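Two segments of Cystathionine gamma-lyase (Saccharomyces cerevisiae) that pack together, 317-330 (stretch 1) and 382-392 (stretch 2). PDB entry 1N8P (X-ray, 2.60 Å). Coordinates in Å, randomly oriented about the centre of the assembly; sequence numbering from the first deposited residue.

Stretch 1 (317-330) EAASKFASSTRLFT
Stretch 2 (382-392) EDIKQALKQAT

Phe322 forms the apolar centre of the contact. Its CA-to-CB bond points sideways to stretch 2, but chi1 of -176° (t) and chi2 of 84° bring the ring end nearer. There Phe322 CE1 lies 3.8 Å from Ala387 CB and 4.1 Å from Leu388 CD2, and Phe322 CZ lies 4.0 Å from Ile384 CG2. The backbone atom Ile384 O sits at the ring edge, 3.8 Å from Phe322 CE1. Ile384 (chi1 m, chi2 m) also meets the second aromatic residue, with Phe329 CE1 3.5 Å from Ile384 CD1. Phe329 has chi1 of -72° (m) and chi2 of 70°. Both phenylalanines are buried, as are Ile384, Ala387 and Leu388.

The backbone frame is two helices, 317-325 and 382-392. Their N-to-C directions make an angle of 139°, and their axes approach to 8.3 Å. The second helix is kinked where the N atoms of Asp383 and Ala387 have no bond to the turn before. Ala318 CA is 4.5 Å from Ala391 CA, and Ser325 CA is 5.6 Å from Ala387 CA. Small side chains suit these close approaches. Ala318 CB is 4.1 Å from Ala391 CB, and Ala318 O is 3.1 Å from the same Ala391 CB. The contact buries 642 Å², both sides summed.

Farther out, Lys321 lays its aliphatic chain along stretch 2, with chi1 t, chi2 p, chi3 t and chi4 t. Lys321 CG is 3.2 Å from Ala391 CA, and Lys321 CE is 3.3 Å from Gln390 O. Ser325 (chi1 m) points toward stretch 2, yet its hydroxyl bonds within its own helix, Ser325 OG to Lys321 O at 2.9 Å. Ser325 OG also packs 3.5 Å from Gln390 CB.

Thr326 is the first residue to leave helical phi/psi, at -70/136. Its chi1 is p, and Thr326 CG2 lies 4.0 Å from Ala387 CB. The chain then turns through Arg327 (-95/-49) and Leu328 (-82/-39), and extends at Phe329 (-79/149).

At this turn lies the polar edge. Asp383, buried, points toward stretch 1 with chi1 of -178° (t) and chi2 of 52°. Its carboxylate accepts two consecutive backbone amides: Leu328 N to Asp383 OD2 at 3.1 Å, and a weak bond from Arg327 N to Asp383 OD1 at 3.4 Å. Asp383 OD2 also sits at the ring edge of Phe329, 3.6 Å from Phe329 CD1. An acidic side chain suits this place because its two oxygens can each take one amide.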

# COMPACT_ATOMS: atom_id res chain seq x y z
N GLU A 317 3.38 -42.08 6.37
CA GLU A 317 2.10 -41.92 5.70
C GLU A 317 1.14 -41.21 6.66
O GLU A 317 0.66 -40.11 6.40
CB GLU A 317 1.49 -43.28 5.36
CG GLU A 317 2.46 -44.25 4.78
CD GLU A 317 3.07 -43.74 3.52
OE1 GLU A 317 2.31 -43.47 2.57
OE2 GLU A 317 4.31 -43.59 3.50
N ALA A 318 0.87 -41.86 7.79
CA ALA A 318 -0.01 -41.29 8.78
C ALA A 318 0.23 -39.79 8.93
O ALA A 318 -0.71 -39.03 9.11
CB ALA A 318 0.20 -42.00 10.10
N ALA A 319 1.49 -39.36 8.85
CA ALA A 319 1.85 -37.96 9.00
C ALA A 319 1.51 -37.18 7.74
O ALA A 319 0.79 -36.19 7.79
CB ALA A 319 3.33 -37.81 9.32
N SER A 320 2.05 -37.61 6.61
CA SER A 320 1.75 -36.93 5.37
C SER A 320 0.22 -36.87 5.27
O SER A 320 -0.35 -35.88 4.81
CB SER A 320 2.33 -37.71 4.20
OG SER A 320 2.58 -36.85 3.10
N LYS A 321 -0.44 -37.93 5.72
CA LYS A 321 -1.89 -38.02 5.70
C LYS A 321 -2.49 -36.90 6.55
O LYS A 321 -3.25 -36.07 6.05
CB LYS A 321 -2.31 -39.37 6.28
CG LYS A 321 -3.80 -39.61 6.32
CD LYS A 321 -4.33 -39.95 4.95
CE LYS A 321 -5.70 -40.56 5.05
NZ LYS A 321 -6.02 -41.29 3.79
N PHE A 322 -2.15 -36.90 7.83
CA PHE A 322 -2.59 -35.90 8.79
C PHE A 322 -2.40 -34.52 8.16
O PHE A 322 -3.32 -33.73 8.09
CB PHE A 322 -1.73 -35.99 10.04
CG PHE A 322 -2.16 -35.07 11.14
CD1 PHE A 322 -3.16 -35.44 12.01
CD2 PHE A 322 -1.56 -33.83 11.31
CE1 PHE A 322 -3.56 -34.60 13.03
CE2 PHE A 322 -1.95 -32.98 12.33
CZ PHE A 322 -2.95 -33.37 13.19
N ALA A 323 -1.20 -34.25 7.69
CA ALA A 323 -0.91 -32.97 7.10
C ALA A 323 -1.88 -32.56 6.00
O ALA A 323 -1.84 -31.42 5.53
CB ALA A 323 0.51 -32.97 6.57
N SER A 324 -2.76 -33.46 5.57
CA SER A 324 -3.70 -33.11 4.51
C SER A 324 -5.17 -33.30 4.90
O SER A 324 -6.04 -32.59 4.42
CB SER A 324 -3.41 -33.94 3.27
OG SER A 324 -2.06 -33.78 2.86
N SER A 325 -5.42 -34.26 5.76
CA SER A 325 -6.77 -34.55 6.20
C SER A 325 -7.35 -33.38 6.98
O SER A 325 -8.56 -33.29 7.14
CB SER A 325 -6.75 -35.81 7.08
OG SER A 325 -6.01 -36.85 6.44
N THR A 326 -6.49 -32.49 7.45
CA THR A 326 -6.89 -31.31 8.25
C THR A 326 -7.64 -30.26 7.45
O THR A 326 -7.24 -29.88 6.35
CB THR A 326 -5.70 -30.59 8.85
OG1 THR A 326 -4.73 -30.37 7.82
CG2 THR A 326 -5.10 -31.38 10.00
N ARG A 327 -8.72 -29.76 8.04
CA ARG A 327 -9.54 -28.77 7.39
C ARG A 327 -9.15 -27.36 7.79
O ARG A 327 -8.96 -26.48 6.94
CB ARG A 327 -11.00 -29.01 7.75
CG ARG A 327 -11.93 -27.97 7.19
CD ARG A 327 -13.35 -28.31 7.50
NE ARG A 327 -13.66 -28.18 8.92
CZ ARG A 327 -14.09 -27.05 9.46
NH1 ARG A 327 -14.23 -25.99 8.70
NH2 ARG A 327 -14.42 -26.99 10.74
N LEU A 328 -9.01 -27.15 9.10
CA LEU A 328 -8.67 -25.85 9.64
C LEU A 328 -7.18 -25.52 9.61
O LEU A 328 -6.81 -24.37 9.36
CB LEU A 328 -9.23 -25.75 11.07
CG LEU A 328 -10.75 -25.81 11.16
CD1 LEU A 328 -11.21 -25.51 12.57
CD2 LEU A 328 -11.35 -24.80 10.17
N PHE A 329 -6.30 -26.49 9.88
CA PHE A 329 -4.86 -26.21 9.81
C PHE A 329 -4.49 -26.24 8.35
O PHE A 329 -5.09 -26.97 7.59
CB PHE A 329 -4.05 -27.25 10.59
CG PHE A 329 -4.18 -27.12 12.07
CD1 PHE A 329 -5.36 -27.44 12.70
CD2 PHE A 329 -3.14 -26.63 12.83
CE1 PHE A 329 -5.51 -27.27 14.06
CE2 PHE A 329 -3.28 -26.45 14.20
CZ PHE A 329 -4.47 -26.78 14.81
N THR A 330 -3.51 -25.47 7.95
CA THR A 330 -3.17 -25.44 6.55
C THR A 330 -1.76 -25.90 6.27
O THR A 330 -0.80 -25.35 6.80
CB THR A 330 -3.43 -24.04 5.97
OG1 THR A 330 -4.85 -23.83 5.95
CG2 THR A 330 -2.87 -23.88 4.60
N GLU A 382 -11.20 -30.14 17.94
CA GLU A 382 -12.05 -31.09 17.25
C GLU A 382 -11.55 -31.40 15.85
O GLU A 382 -11.88 -32.43 15.26
CB GLU A 382 -13.48 -30.57 17.18
CG GLU A 382 -14.53 -31.69 17.13
CD GLU A 382 -14.59 -32.56 18.40
OE1 GLU A 382 -15.36 -33.55 18.41
OE2 GLU A 382 -13.87 -32.26 19.39
N ASP A 383 -10.73 -30.52 15.30
CA ASP A 383 -10.21 -30.76 13.97
C ASP A 383 -8.94 -31.64 13.97
O ASP A 383 -8.66 -32.32 12.98
CB ASP A 383 -9.93 -29.42 13.29
CG ASP A 383 -9.44 -29.60 11.87
OD1 ASP A 383 -10.12 -30.31 11.11
OD2 ASP A 383 -8.39 -29.04 11.52
N ILE A 384 -8.18 -31.63 15.07
CA ILE A 384 -6.99 -32.46 15.20
C ILE A 384 -7.48 -33.89 15.40
O ILE A 384 -6.94 -34.83 14.82
CB ILE A 384 -6.18 -32.08 16.44
CG1 ILE A 384 -5.73 -30.62 16.37
CG2 ILE A 384 -5.00 -33.01 16.56
CD1 ILE A 384 -4.61 -30.38 15.42
N LYS A 385 -8.52 -34.05 16.22
CA LYS A 385 -9.13 -35.34 16.51
C LYS A 385 -9.57 -35.97 15.21
O LYS A 385 -9.09 -37.01 14.78
CB LYS A 385 -10.35 -35.16 17.42
CG LYS A 385 -10.04 -34.41 18.71
CD LYS A 385 -11.26 -34.24 19.61
CE LYS A 385 -10.92 -33.36 20.83
NZ LYS A 385 -12.09 -33.09 21.75
N GLN A 386 -10.50 -35.28 14.58
CA GLN A 386 -11.07 -35.67 13.31
C GLN A 386 -10.01 -36.03 12.28
O GLN A 386 -10.32 -36.67 11.27
CB GLN A 386 -11.94 -34.52 12.80
CG GLN A 386 -12.49 -34.64 11.40
CD GLN A 386 -11.46 -34.37 10.34
OE1 GLN A 386 -10.57 -33.53 10.52
NE2 GLN A 386 -11.57 -35.07 9.22
N ALA A 387 -8.76 -35.65 12.51
CA ALA A 387 -7.72 -35.95 11.53
C ALA A 387 -6.79 -37.08 11.94
O ALA A 387 -6.09 -37.64 11.09
CB ALA A 387 -6.91 -34.70 11.22
N LEU A 388 -6.77 -37.42 13.22
CA LEU A 388 -5.94 -38.52 13.67
C LEU A 388 -6.57 -39.75 13.09
O LEU A 388 -5.89 -40.58 12.48
CB LEU A 388 -5.93 -38.65 15.20
CG LEU A 388 -5.07 -37.69 16.01
CD1 LEU A 388 -5.20 -38.02 17.51
CD2 LEU A 388 -3.64 -37.78 15.56
N LYS A 389 -7.88 -39.86 13.25
CA LYS A 389 -8.60 -41.01 12.73
C LYS A 389 -8.35 -41.18 11.23
O LYS A 389 -8.05 -42.27 10.77
CB LYS A 389 -10.08 -40.87 13.04
CG LYS A 389 -10.35 -40.65 14.51
CD LYS A 389 -11.84 -40.81 14.85
CE LYS A 389 -12.18 -40.34 16.29
NZ LYS A 389 -11.35 -40.99 17.36
N GLN A 390 -8.44 -40.09 10.48
CA GLN A 390 -8.22 -40.14 9.04
C GLN A 390 -6.89 -40.82 8.71
O GLN A 390 -6.85 -41.73 7.89
CB GLN A 390 -8.21 -38.72 8.46
CG GLN A 390 -9.48 -37.92 8.73
CD GLN A 390 -10.41 -37.82 7.52
OE1 GLN A 390 -10.04 -37.28 6.46
NE2 GLN A 390 -11.63 -38.34 7.68
N ALA A 391 -5.82 -40.38 9.37
CA ALA A 391 -4.47 -40.93 9.17
C ALA A 391 -4.42 -42.39 9.59
O ALA A 391 -3.77 -43.21 8.95
CB ALA A 391 -3.46 -40.14 9.95
N THR A 392 -5.10 -42.68 10.69
CA THR A 392 -5.22 -44.03 11.22
C THR A 392 -5.86 -44.92 10.14
O THR A 392 -5.25 -45.90 9.70
CB THR A 392 -6.11 -44.01 12.49
OG1 THR A 392 -5.36 -43.43 13.57
CG2 THR A 392 -6.59 -45.41 12.85